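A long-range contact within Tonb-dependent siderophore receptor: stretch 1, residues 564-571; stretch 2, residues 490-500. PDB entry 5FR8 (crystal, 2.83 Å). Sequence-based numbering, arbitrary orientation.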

ATOM      1  N   ASN A 564     -12.127 -10.234 -39.905  1.00 98.01           N
ATOM      2  CA  ASN A 564     -12.230  -8.905 -39.348  1.00 96.19           C
ATOM      3  C   ASN A 564     -13.307  -8.850 -38.301  1.00 91.98           C
ATOM      4  O   ASN A 564     -14.338  -9.485 -38.433  1.00 92.74           O
ATOM      5  CB  ASN A 564     -12.494  -7.894 -40.446  1.00 99.25           C
ATOM      6  CG  ASN A 564     -11.353  -7.823 -41.435  1.00103.64           C
ATOM      7  OD1 ASN A 564     -10.274  -8.369 -41.192  1.00105.55           O
ATOM      8  ND2 ASN A 564     -11.576  -7.145 -42.551  1.00105.25           N
ATOM      9  N   THR A 565     -13.047  -8.090 -37.249  1.00 87.64           N
ATOM     10  CA  THR A 565     -13.922  -8.059 -36.114  1.00 83.48           C
ATOM     11  C   THR A 565     -14.177  -6.612 -35.739  1.00 80.28           C
ATOM     12  O   THR A 565     -13.252  -5.844 -35.551  1.00 77.75           O
ATOM     13  CB  THR A 565     -13.293  -8.822 -34.944  1.00 82.58           C
ATOM     14  OG1 THR A 565     -12.837 -10.098 -35.414  1.00 80.85           O
ATOM     15  CG2 THR A 565     -14.303  -9.026 -33.832  1.00 81.23           C
ATOM     16  N   LYS A 566     -15.446  -6.245 -35.660  1.00 79.88           N
ATOM     17  CA  LYS A 566     -15.817  -4.929 -35.226  1.00 79.02           C
ATOM     18  C   LYS A 566     -15.658  -4.905 -33.713  1.00 74.39           C
ATOM     19  O   LYS A 566     -16.274  -5.696 -33.012  1.00 70.94           O
ATOM     20  CB  LYS A 566     -17.256  -4.652 -35.633  1.00 81.26           C
ATOM     21  CG  LYS A 566     -17.551  -3.194 -35.859  1.00 84.14           C
ATOM     22  CD  LYS A 566     -18.905  -3.082 -36.523  1.00 87.07           C
ATOM     23  CE  LYS A 566     -19.375  -1.637 -36.605  1.00 88.35           C
ATOM     24  NZ  LYS A 566     -20.829  -1.503 -36.296  1.00 88.11           N
ATOM     25  N   TRP A 567     -14.791  -4.028 -33.221  1.00 72.38           N
ATOM     26  CA  TRP A 567     -14.577  -3.901 -31.791  1.00 71.28           C
ATOM     27  C   TRP A 567     -15.218  -2.609 -31.286  1.00 71.33           C
ATOM     28  O   TRP A 567     -15.166  -1.567 -31.957  1.00 74.92           O
ATOM     29  CB  TRP A 567     -13.076  -3.888 -31.452  1.00 71.63           C
ATOM     30  CG  TRP A 567     -12.385  -5.209 -31.636  1.00 71.72           C
ATOM     31  CD1 TRP A 567     -11.723  -5.624 -32.741  1.00 74.20           C
ATOM     32  CD2 TRP A 567     -12.286  -6.280 -30.683  1.00 69.24           C
ATOM     33  NE1 TRP A 567     -11.223  -6.885 -32.546  1.00 75.40           N
ATOM     34  CE2 TRP A 567     -11.564  -7.310 -31.291  1.00 71.28           C
ATOM     35  CE3 TRP A 567     -12.740  -6.463 -29.379  1.00 67.81           C
ATOM     36  CZ2 TRP A 567     -11.280  -8.505 -30.642  1.00 71.38           C
ATOM     37  CZ3 TRP A 567     -12.453  -7.660 -28.733  1.00 66.82           C
ATOM     38  CH2 TRP A 567     -11.737  -8.659 -29.362  1.00 68.37           C
ATOM     39  N   ASN A 568     -15.796  -2.682 -30.092  1.00 68.09           N
ATOM     40  CA  ASN A 568     -16.240  -1.500 -29.372  1.00 67.93           C
ATOM     41  C   ASN A 568     -15.057  -0.973 -28.571  1.00 67.68           C
ATOM     42  O   ASN A 568     -14.353  -1.744 -27.905  1.00 67.47           O
ATOM     43  CB  ASN A 568     -17.418  -1.837 -28.449  1.00 66.60           C
ATOM     44  CG  ASN A 568     -18.629  -2.310 -29.223  1.00 66.30           C
ATOM     45  OD1 ASN A 568     -19.166  -1.569 -30.031  1.00 67.82           O
ATOM     46  ND2 ASN A 568     -19.030  -3.551 -29.023  1.00 64.61           N
ATOM     47  N   ILE A 569     -14.810   0.325 -28.664  1.00 67.15           N
ATOM     48  CA  ILE A 569     -13.665   0.902 -27.997  1.00 66.89           C
ATOM     49  C   ILE A 569     -14.094   1.625 -26.728  1.00 69.59           C
ATOM     50  O   ILE A 569     -14.775   2.663 -26.777  1.00 70.90           O
ATOM     51  CB  ILE A 569     -12.942   1.914 -28.890  1.00 67.72           C
ATOM     52  CG1 ILE A 569     -12.524   1.286 -30.211  1.00 68.86           C
ATOM     53  CG2 ILE A 569     -11.741   2.485 -28.166  1.00 66.20           C
ATOM     54  CD1 ILE A 569     -12.113   2.314 -31.248  1.00 71.19           C
ATOM     55  N   LEU A 570     -13.668   1.083 -25.594  1.00 69.62           N
ATOM     56  CA  LEU A 570     -13.786   1.770 -24.309  1.00 71.06           C
ATOM     57  C   LEU A 570     -12.433   2.342 -23.941  1.00 69.04           C
ATOM     58  O   LEU A 570     -11.407   1.873 -24.425  1.00 71.67           O
ATOM     59  CB  LEU A 570     -14.211   0.774 -23.227  1.00 71.89           C
ATOM     60  CG  LEU A 570     -15.512   0.020 -23.508  1.00 75.11           C
ATOM     61  CD1 LEU A 570     -15.634  -1.234 -22.645  1.00 75.22           C
ATOM     62  CD2 LEU A 570     -16.707   0.953 -23.334  1.00 78.89           C
ATOM     63  N   ARG A 571     -12.412   3.327 -23.064  1.00 67.84           N
ATOM     64  CA  ARG A 571     -11.142   3.783 -22.528  1.00 67.54           C
ATOM     65  C   ARG A 571     -11.218   4.073 -21.028  1.00 65.85           C
ATOM     66  O   ARG A 571     -12.268   4.413 -20.500  1.00 68.07           O
ATOM     67  CB  ARG A 571     -10.665   5.026 -23.293  1.00 71.00           C
ATOM     68  CG  ARG A 571     -11.744   6.063 -23.505  1.00 75.76           C
ATOM     69  CD  ARG A 571     -11.187   7.401 -23.971  1.00 82.36           C
ATOM     70  NE  ARG A 571     -11.884   8.512 -23.317  1.00 85.11           N
ATOM     71  CZ  ARG A 571     -11.595   9.793 -23.500  1.00 86.64           C
ATOM     72  NH1 ARG A 571     -10.618  10.144 -24.324  1.00 87.36           N
ATOM     73  NH2 ARG A 571     -12.287  10.723 -22.853  1.00 88.75           N
TER
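Stretch 2 490-500: CPANIESRCLL

Stretch 1 is a β-strand throughout, and the end of stretch 2 runs beside it as a parallel strand that includes C498, L499 and L500 and continues later in the chain, with a crossing angle of -32° and a closest approach of the axes of 4.6 Å. The earlier part of stretch 2 includes a type I turn from P491 to I494, closed by a hydrogen bond from I494 N to P491 O (2.9 Å). The disulfide between C490 SG and C498 SG (2.1 Å) ties this part to the strand.

N564 lies beyond the reach of stretch 2. Contact begins at T565, whose CG2 lies at the edge of the R497 guanidinium, near its plane, and 3.7 Å from R497 CD. K566 contributes little. W567 is sandwiched: R497 CD lies over one face of the indole, while L499 CD2 covers the opposite face, 4.0 Å from the centroid of the W567 six-membered ring in a CH-π contact.

At N568 the backbones pair. N568 N donates to R497 O (3.0 Å) and N568 O accepts from L499 N (2.7 Å), so one residue bonds to the two neighbours of its partner C498, as parallel pairing requires. The side chain adds a weak hydrogen bond from N568 ND2 to R497 O (3.3 Å).

I569 pairs with L499 at a CA-CA distance of 5.0 Å, their side chains sharing the face opposite to that of N568 and C498. L570 pairs with L500 (CA-CA 4.8 Å) on the N568 side. L570 N donates to L499 O (2.8 Å), and the side chain meets loop and strand together: L570 CD1 lies 3.7 Å from P491 CD and 3.8 Å from C498 CB, and L570 CD2 4.0 Å from I494 CD1. At R571 the side chain starts away from stretch 2, and R571 C lies 3.5 Å from L500 CD1.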

ATOM      1  N   CYS A 490     -17.560  -7.021 -21.204  1.00 69.68           N
ATOM      2  CA  CYS A 490     -18.243  -5.822 -21.695  1.00 73.23           C
ATOM      3  C   CYS A 490     -19.263  -5.311 -20.682  1.00 73.49           C
ATOM      4  O   CYS A 490     -19.896  -6.094 -19.974  1.00 79.25           O
ATOM      5  CB  CYS A 490     -18.974  -6.104 -23.004  1.00 78.59           C
ATOM      6  SG  CYS A 490     -17.940  -6.178 -24.489  1.00 88.07           S
ATOM      7  N   PRO A 491     -19.448  -3.994 -20.620  1.00 69.59           N
ATOM      8  CA  PRO A 491     -20.541  -3.477 -19.804  1.00 67.42           C
ATOM      9  C   PRO A 491     -21.862  -4.059 -20.259  1.00 68.24           C
ATOM     10  O   PRO A 491     -22.021  -4.346 -21.447  1.00 72.14           O
ATOM     11  CB  PRO A 491     -20.505  -1.981 -20.075  1.00 67.84           C
ATOM     12  CG  PRO A 491     -19.099  -1.701 -20.462  1.00 68.68           C
ATOM     13  CD  PRO A 491     -18.636  -2.922 -21.214  1.00 70.83           C
ATOM     14  N   ALA A 492     -22.794  -4.246 -19.327  1.00 65.68           N
ATOM     15  CA  ALA A 492     -23.980  -5.049 -19.593  1.00 64.50           C
ATOM     16  C   ALA A 492     -24.766  -4.498 -20.762  1.00 64.87           C
ATOM     17  O   ALA A 492     -25.562  -5.205 -21.352  1.00 66.94           O
ATOM     18  CB  ALA A 492     -24.854  -5.151 -18.351  1.00 62.38           C
ATOM     19  N   ASN A 493     -24.530  -3.244 -21.116  1.00 65.00           N
ATOM     20  CA  ASN A 493     -25.322  -2.594 -22.152  1.00 68.40           C
ATOM     21  C   ASN A 493     -24.709  -2.693 -23.545  1.00 70.71           C
ATOM     22  O   ASN A 493     -25.320  -2.284 -24.529  1.00 78.81           O
ATOM     23  CB  ASN A 493     -25.561  -1.127 -21.803  1.00 67.89           C
ATOM     24  CG  ASN A 493     -24.279  -0.331 -21.730  1.00 67.53           C
ATOM     25  OD1 ASN A 493     -23.262  -0.800 -21.218  1.00 63.60           O
ATOM     26  ND2 ASN A 493     -24.328   0.890 -22.238  1.00 70.47           N
ATOM     27  N   ILE A 494     -23.503  -3.214 -23.631  1.00 68.84           N
ATOM     28  CA  ILE A 494     -22.890  -3.468 -24.916  1.00 69.99           C
ATOM     29  C   ILE A 494     -23.074  -4.941 -25.240  1.00 70.23           C
ATOM     30  O   ILE A 494     -23.298  -5.753 -24.344  1.00 67.27           O
ATOM     31  CB  ILE A 494     -21.426  -2.994 -24.895  1.00 69.40           C
ATOM     32  CG1 ILE A 494     -21.414  -1.465 -24.885  1.00 69.15           C
ATOM     33  CG2 ILE A 494     -20.650  -3.432 -26.123  1.00 70.44           C
ATOM     34  CD1 ILE A 494     -20.185  -0.829 -24.261  1.00 68.61           C
ATOM     35  N   GLU A 495     -23.029  -5.258 -26.528  1.00 73.95           N
ATOM     36  CA  GLU A 495     -23.476  -6.559 -27.039  1.00 77.10           C
ATOM     37  C   GLU A 495     -22.357  -7.619 -27.104  1.00 79.26           C
ATOM     38  O   GLU A 495     -22.411  -8.632 -26.398  1.00 78.75           O
ATOM     39  CB  GLU A 495     -24.102  -6.350 -28.419  1.00 79.05           C
ATOM     40  CG  GLU A 495     -25.423  -7.075 -28.657  1.00 80.64           C
ATOM     41  CD  GLU A 495     -26.299  -6.417 -29.721  1.00 82.84           C
ATOM     42  OE1 GLU A 495     -26.783  -5.271 -29.497  1.00 81.58           O
ATOM     43  OE2 GLU A 495     -26.514  -7.060 -30.779  1.00 84.54           O
ATOM     44  N   SER A 496     -21.339  -7.397 -27.933  1.00 83.13           N
ATOM     45  CA  SER A 496     -20.305  -8.422 -28.136  1.00 86.54           C
ATOM     46  C   SER A 496     -18.942  -7.990 -27.590  1.00 87.77           C
ATOM     47  O   SER A 496     -18.751  -8.007 -26.379  1.00 97.81           O
ATOM     48  CB  SER A 496     -20.222  -8.836 -29.611  1.00 89.13           C
ATOM     49  OG  SER A 496     -20.206  -7.702 -30.459  1.00 92.08           O
ATOM     50  N   ARG A 497     -18.022  -7.566 -28.460  1.00 85.98           N
ATOM     51  CA  ARG A 497     -16.578  -7.542 -28.143  1.00 82.28           C
ATOM     52  C   ARG A 497     -16.031  -6.152 -27.806  1.00 81.07           C
ATOM     53  O   ARG A 497     -16.210  -5.219 -28.580  1.00 85.01           O
ATOM     54  CB  ARG A 497     -15.790  -8.060 -29.344  1.00 85.26           C
ATOM     55  CG  ARG A 497     -16.422  -9.225 -30.102  1.00 86.83           C
ATOM     56  CD  ARG A 497     -15.349 -10.237 -30.483  1.00 87.39           C
ATOM     57  NE  ARG A 497     -15.916 -11.429 -31.083  1.00 89.91           N
ATOM     58  CZ  ARG A 497     -16.564 -12.366 -30.402  1.00 91.01           C
ATOM     59  NH1 ARG A 497     -16.723 -12.245 -29.085  1.00 86.67           N
ATOM     60  NH2 ARG A 497     -17.054 -13.435 -31.033  1.00 93.02           N
ATOM     61  N   CYS A 498     -15.343  -6.009 -26.678  1.00 77.59           N
ATOM     62  CA  CYS A 498     -14.926  -4.681 -26.220  1.00 78.21           C
ATOM     63  C   CYS A 498     -13.433  -4.608 -26.060  1.00 76.99           C
ATOM     64  O   CYS A 498     -12.810  -5.572 -25.637  1.00 76.69           O
ATOM     65  CB  CYS A 498     -15.545  -4.324 -24.863  1.00 77.85           C
ATOM     66  SG  CYS A 498     -17.351  -4.225 -24.834  1.00 83.46           S
ATOM     67  N   LEU A 499     -12.875  -3.443 -26.362  1.00 75.25           N
ATOM     68  CA  LEU A 499     -11.479  -3.166 -26.094  1.00 74.45           C
ATOM     69  C   LEU A 499     -11.378  -2.064 -25.057  1.00 74.30           C
ATOM     70  O   LEU A 499     -12.263  -1.202 -24.960  1.00 75.03           O
ATOM     71  CB  LEU A 499     -10.779  -2.664 -27.351  1.00 77.20           C
ATOM     72  CG  LEU A 499     -10.664  -3.587 -28.557  1.00 80.75           C
ATOM     73  CD1 LEU A 499     -10.167  -2.786 -29.753  1.00 81.99           C
ATOM     74  CD2 LEU A 499      -9.738  -4.757 -28.241  1.00 81.01           C
ATOM     75  N   LEU A 500     -10.284  -2.068 -24.307  1.00 71.50           N
ATOM     76  CA  LEU A 500     -10.029  -1.009 -23.344  1.00 69.96           C
ATOM     77  C   LEU A 500      -8.646  -0.435 -23.579  1.00 69.97           C
ATOM     78  O   LEU A 500      -7.642  -1.140 -23.463  1.00 67.66           O
ATOM     79  CB  LEU A 500     -10.130  -1.550 -21.919  1.00 69.00           C
ATOM     80  CG  LEU A 500      -9.833  -0.542 -20.815  1.00 66.15           C
ATOM     81  CD1 LEU A 500     -10.885   0.553 -20.808  1.00 68.58           C
ATOM     82  CD2 LEU A 500      -9.769  -1.232 -19.463  1.00 65.24           C
TER